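Local coordinates for gamma-glutamyltransferase 1 Threonine peptidase. MEROPS family T03 (Pseudomonas nitroreducens, PDB 7D9E) that transfers the gamma-glutamyl group of donors such as glutathione to amino acids or to water, as the larger subunit of a two-subunit enzyme, at the interface of chains A and B. Sequence-based numbering; all coordinates share one arbitrary frame. Chains: chain A, Gamma-glutamyltransferase 1 Threonine peptidase. MEROPS family T03; chain B, Gamma-glutamyltransferase 1 Threonine peptidase. MEROPS family T03.

Contacts 1 and 2 join the two subunits of gamma-glutamyltranspeptidase, and their centres lie about 15 Å apart. They share no residue, but both draw on one stretch of chain B, which leaves strand 13-19 at B:Thr19 and runs on to the 3-10 helix 40-43. Contact 1 holds the middle of this stretch against helix 221-233 of chain A, about 20 Å from the nucleophile B:Thr1. Contact 2 holds its two ends against a glycine-rich loop, the start of strand 77-84 and charged residues of chain A, and includes glutamate-binding residues. Together they probably brace one wall of the active site on the larger subunit.

Contact 1: the interface of chains A and B. Residues chain A 222, 225-226, 229; chain B 29-33, 35.
B:Val30 and A:Leu225 meet where a loop of the smaller subunit lies along helix 221-233 of the larger one. The apolar contacts follow the helix face. In B:Val30, CG1 stands anti to the backbone N (chi1 175°) and is thereby turned onto the helix backbone, 3.5 Å from the carbonyl O of A:Leu225; it also touches CB of that leucine and CA of A:Leu226. The other branch of the valine, CG2, sits 3.6 Å above one face of the B:Phe35 ring, nearer its rim than its centre. The ring meets chain A through CE1, 3.6 Å from the methyl CG2 of A:Thr222, the side chains crossing obliquely, while CZ reaches the CD1 tip of A:Leu226 more loosely. A:Leu225 spreads its two methyls over the next turn of the loop, CD1 resting 3.7 Å from the carbonyl carbon of B:Gly32 and close to the B:Ala33 methyl, and CD2 facing the carbonyl of B:Lys31.

Polar contacts fasten the same stretch of loop at B:Lys31. A:Gln229 leaves the helix with CG anti to the backbone N and then bends at chi2 (73°), which carries its amide across to the loop backbone. There OE1 accepts a hydrogen bond from the backbone N of B:Lys31 at 2.9 Å; the bond is nearly straight at the hydrogen, but the donor sits above the amide plane. Beside it, one water bridges the two backbones, 2.8 Å from O of A:Leu225 and 2.7 Å from O of B:Lys31. The lysine side chain is modelled incompletely, so its contribution beyond the aliphatic stem cannot be judged.

By combining a valine wedge with a side-chain-to-backbone clasp, this subunit interface probably helps to hold the course of the chain B loop and to steady the segment that leads into the glutamate-binding site.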
# COMPACT_ATOMS: atom_id res chain seq x y z
N THR A 222 -11.75 20.99 -11.16
CA THR A 222 -10.88 19.84 -11.35
C THR A 222 -11.66 18.66 -11.94
O THR A 222 -11.17 17.97 -12.84
CB THR A 222 -10.24 19.44 -10.03
OG1 THR A 222 -9.40 20.50 -9.56
CG2 THR A 222 -9.43 18.15 -10.22
N LEU A 225 -11.98 19.18 -15.63
CA LEU A 225 -10.75 18.90 -16.36
C LEU A 225 -10.50 17.41 -16.46
O LEU A 225 -10.01 16.92 -17.49
CB LEU A 225 -9.57 19.58 -15.67
CG LEU A 225 -9.59 21.11 -15.72
CD1 LEU A 225 -8.49 21.68 -14.84
CD2 LEU A 225 -9.46 21.60 -17.16
N LEU A 226 -10.81 16.66 -15.41
CA LEU A 226 -10.66 15.21 -15.44
C LEU A 226 -11.58 14.62 -16.49
O LEU A 226 -11.17 13.76 -17.29
CB LEU A 226 -10.94 14.64 -14.05
CG LEU A 226 -10.50 13.20 -13.78
CD1 LEU A 226 -10.47 12.98 -12.27
CD2 LEU A 226 -11.45 12.20 -14.39
N GLN A 229 -10.26 15.20 -19.93
CA GLN A 229 -9.16 14.31 -20.29
C GLN A 229 -9.68 12.93 -20.66
O GLN A 229 -9.16 12.29 -21.58
CB GLN A 229 -8.18 14.22 -19.13
CG GLN A 229 -6.91 13.49 -19.47
CD GLN A 229 -6.02 14.31 -20.36
OE1 GLN A 229 -5.94 15.53 -20.22
NE2 GLN A 229 -5.39 13.66 -21.33
N VAL B 29 -1.83 12.42 -17.45
CA VAL B 29 -1.94 13.63 -16.66
C VAL B 29 -3.20 14.37 -17.08
O VAL B 29 -3.48 14.52 -18.27
CB VAL B 29 -0.72 14.54 -16.84
CG1 VAL B 29 -0.82 15.74 -15.91
CG2 VAL B 29 0.54 13.74 -16.57
N VAL B 30 -3.95 14.85 -16.09
CA VAL B 30 -5.15 15.63 -16.38
C VAL B 30 -4.71 17.01 -16.86
O VAL B 30 -4.23 17.83 -16.08
CB VAL B 30 -6.07 15.73 -15.16
CG1 VAL B 30 -7.24 16.65 -15.45
CG2 VAL B 30 -6.55 14.34 -14.78
N LYS B 31 -4.87 17.26 -18.15
CA LYS B 31 -4.43 18.53 -18.71
C LYS B 31 -5.12 19.67 -17.98
O LYS B 31 -6.33 19.65 -17.76
CB LYS B 31 -4.79 18.58 -20.20
CG LYS B 31 -4.38 19.85 -20.92
CD LYS B 31 -4.59 19.73 -22.43
N GLY B 32 -4.33 20.69 -17.62
CA GLY B 32 -4.82 21.84 -16.91
C GLY B 32 -4.83 21.70 -15.41
O GLY B 32 -4.91 22.72 -14.71
N ALA B 33 -4.74 20.47 -14.89
CA ALA B 33 -4.77 20.23 -13.45
C ALA B 33 -3.46 19.68 -12.92
O ALA B 33 -3.14 19.88 -11.74
CB ALA B 33 -5.88 19.24 -13.09
N PHE B 35 -2.16 16.55 -12.33
CA PHE B 35 -1.97 15.33 -11.57
C PHE B 35 -2.18 14.09 -12.43
O PHE B 35 -2.91 14.11 -13.42
CB PHE B 35 -2.89 15.25 -10.34
CG PHE B 35 -4.35 15.20 -10.65
CD1 PHE B 35 -5.08 16.36 -10.86
CD2 PHE B 35 -5.01 13.98 -10.72
CE1 PHE B 35 -6.42 16.30 -11.12
CE2 PHE B 35 -6.36 13.92 -11.00
CZ PHE B 35 -7.07 15.07 -11.20
O HOH W 1 -8.36 18.47 -19.17

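Contact 2: the interface of chains A and B. Residues chain A 73, 75-77, 94-95, 126; chain B 19, 38, 40.
B:Asn38 is clasped by loop backbone of chain A on both polar ends of its amide. ND2 donates in the amide plane to O of A:Gly75 (2.9 Å) and to O of A:Gly126, while OD1 takes the N-H of A:Gly126 on one lone pair and, within its own chain, that of B:Glu40. These four bonds fix the flip of the amide. CG lies between the backbone N and the carbonyl carbon (chi1 68°), which folds the side chain back and lets the backbone N also donate to O of A:Gly75, at 3.1 Å.

Beside it A:Gly77 and B:Thr19 form an antiparallel beta bridge: N of B:Thr19 donates to O of A:Gly77 (2.9 Å), and N of A:Gly77 donates back to O of B:Thr19.

Charged side chains gather around B:Glu40, a glutamate-binding residue. A:Arg94, the conserved arginine that in this family holds the substrate alpha-carboxylate, makes a salt bridge from NH1 to OE2 of B:Glu40 (3.2 Å), and one guanidinium face rests over CG of that glutamate. A:Glu95 comes across B:Glu40 nearly at right angles, their carboxylate planes 64° apart. The oxygens OE2 of A:Glu95 and OE1 of B:Glu40 stand 2.5 Å apart, a separation that would suit a shared proton, although no hydrogen is seen.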
# COMPACT_ATOMS: atom_id res chain seq x y z
N ASN A 73 -0.30 11.03 -4.22
CA ASN A 73 -1.24 11.31 -5.29
C ASN A 73 -2.48 12.02 -4.79
O ASN A 73 -2.87 11.90 -3.63
CB ASN A 73 -1.68 9.99 -5.94
CG ASN A 73 -2.55 9.16 -5.01
OD1 ASN A 73 -3.77 9.35 -4.96
ND2 ASN A 73 -1.92 8.24 -4.28
N GLY A 75 -4.73 11.58 -7.65
CA GLY A 75 -5.41 10.81 -8.67
C GLY A 75 -5.51 9.32 -8.44
O GLY A 75 -5.88 8.60 -9.37
N GLY A 76 -5.21 8.84 -7.24
CA GLY A 76 -5.27 7.43 -6.91
C GLY A 76 -6.16 7.20 -5.70
O GLY A 76 -7.24 7.79 -5.55
N GLY A 77 -5.72 6.29 -4.83
CA GLY A 77 -6.52 5.94 -3.67
C GLY A 77 -5.66 5.26 -2.63
O GLY A 77 -4.44 5.13 -2.80
N ARG A 94 -10.14 3.59 -1.39
CA ARG A 94 -9.72 2.86 -2.57
C ARG A 94 -10.56 3.27 -3.77
O ARG A 94 -11.75 3.59 -3.65
CB ARG A 94 -9.95 1.37 -2.28
CG ARG A 94 -9.57 0.35 -3.35
CD ARG A 94 -8.13 0.30 -3.65
NE ARG A 94 -7.74 -1.01 -4.21
CZ ARG A 94 -6.51 -1.27 -4.63
NH1 ARG A 94 -5.60 -0.34 -4.54
NH2 ARG A 94 -6.21 -2.45 -5.16
N GLU A 95 -9.93 3.29 -4.94
CA GLU A 95 -10.68 3.61 -6.14
C GLU A 95 -11.77 2.58 -6.40
O GLU A 95 -11.70 1.43 -5.98
CB GLU A 95 -9.74 3.60 -7.33
CG GLU A 95 -8.63 4.62 -7.27
CD GLU A 95 -7.32 4.00 -6.82
OE1 GLU A 95 -7.34 3.24 -5.82
OE2 GLU A 95 -6.27 4.22 -7.49
N GLY A 126 -9.18 3.72 -12.14
CA GLY A 126 -10.35 3.75 -11.29
C GLY A 126 -10.69 5.17 -10.85
O GLY A 126 -9.89 6.09 -11.00
N THR B 19 -1.57 5.16 -3.20
CA THR B 19 -0.96 4.67 -4.42
C THR B 19 -1.66 5.14 -5.68
O THR B 19 -2.84 5.51 -5.66
CB THR B 19 -0.95 3.12 -4.40
OG1 THR B 19 -0.07 2.62 -5.43
CG2 THR B 19 -2.33 2.51 -4.56
N ASN B 38 -4.36 7.12 -11.68
CA ASN B 38 -3.95 5.78 -11.33
C ASN B 38 -4.17 4.77 -12.46
O ASN B 38 -4.92 5.00 -13.42
CB ASN B 38 -4.77 5.30 -10.13
CG ASN B 38 -6.22 5.09 -10.49
OD1 ASN B 38 -6.60 4.00 -10.93
ND2 ASN B 38 -7.04 6.13 -10.32
N GLU B 40 -5.15 1.58 -11.25
CA GLU B 40 -5.54 0.59 -10.26
C GLU B 40 -6.40 -0.53 -10.85
O GLU B 40 -6.53 -1.58 -10.21
CB GLU B 40 -6.31 1.26 -9.13
CG GLU B 40 -5.98 0.78 -7.76
CD GLU B 40 -4.63 1.26 -7.28
OE1 GLU B 40 -4.44 2.50 -7.12
OE2 GLU B 40 -3.76 0.40 -7.02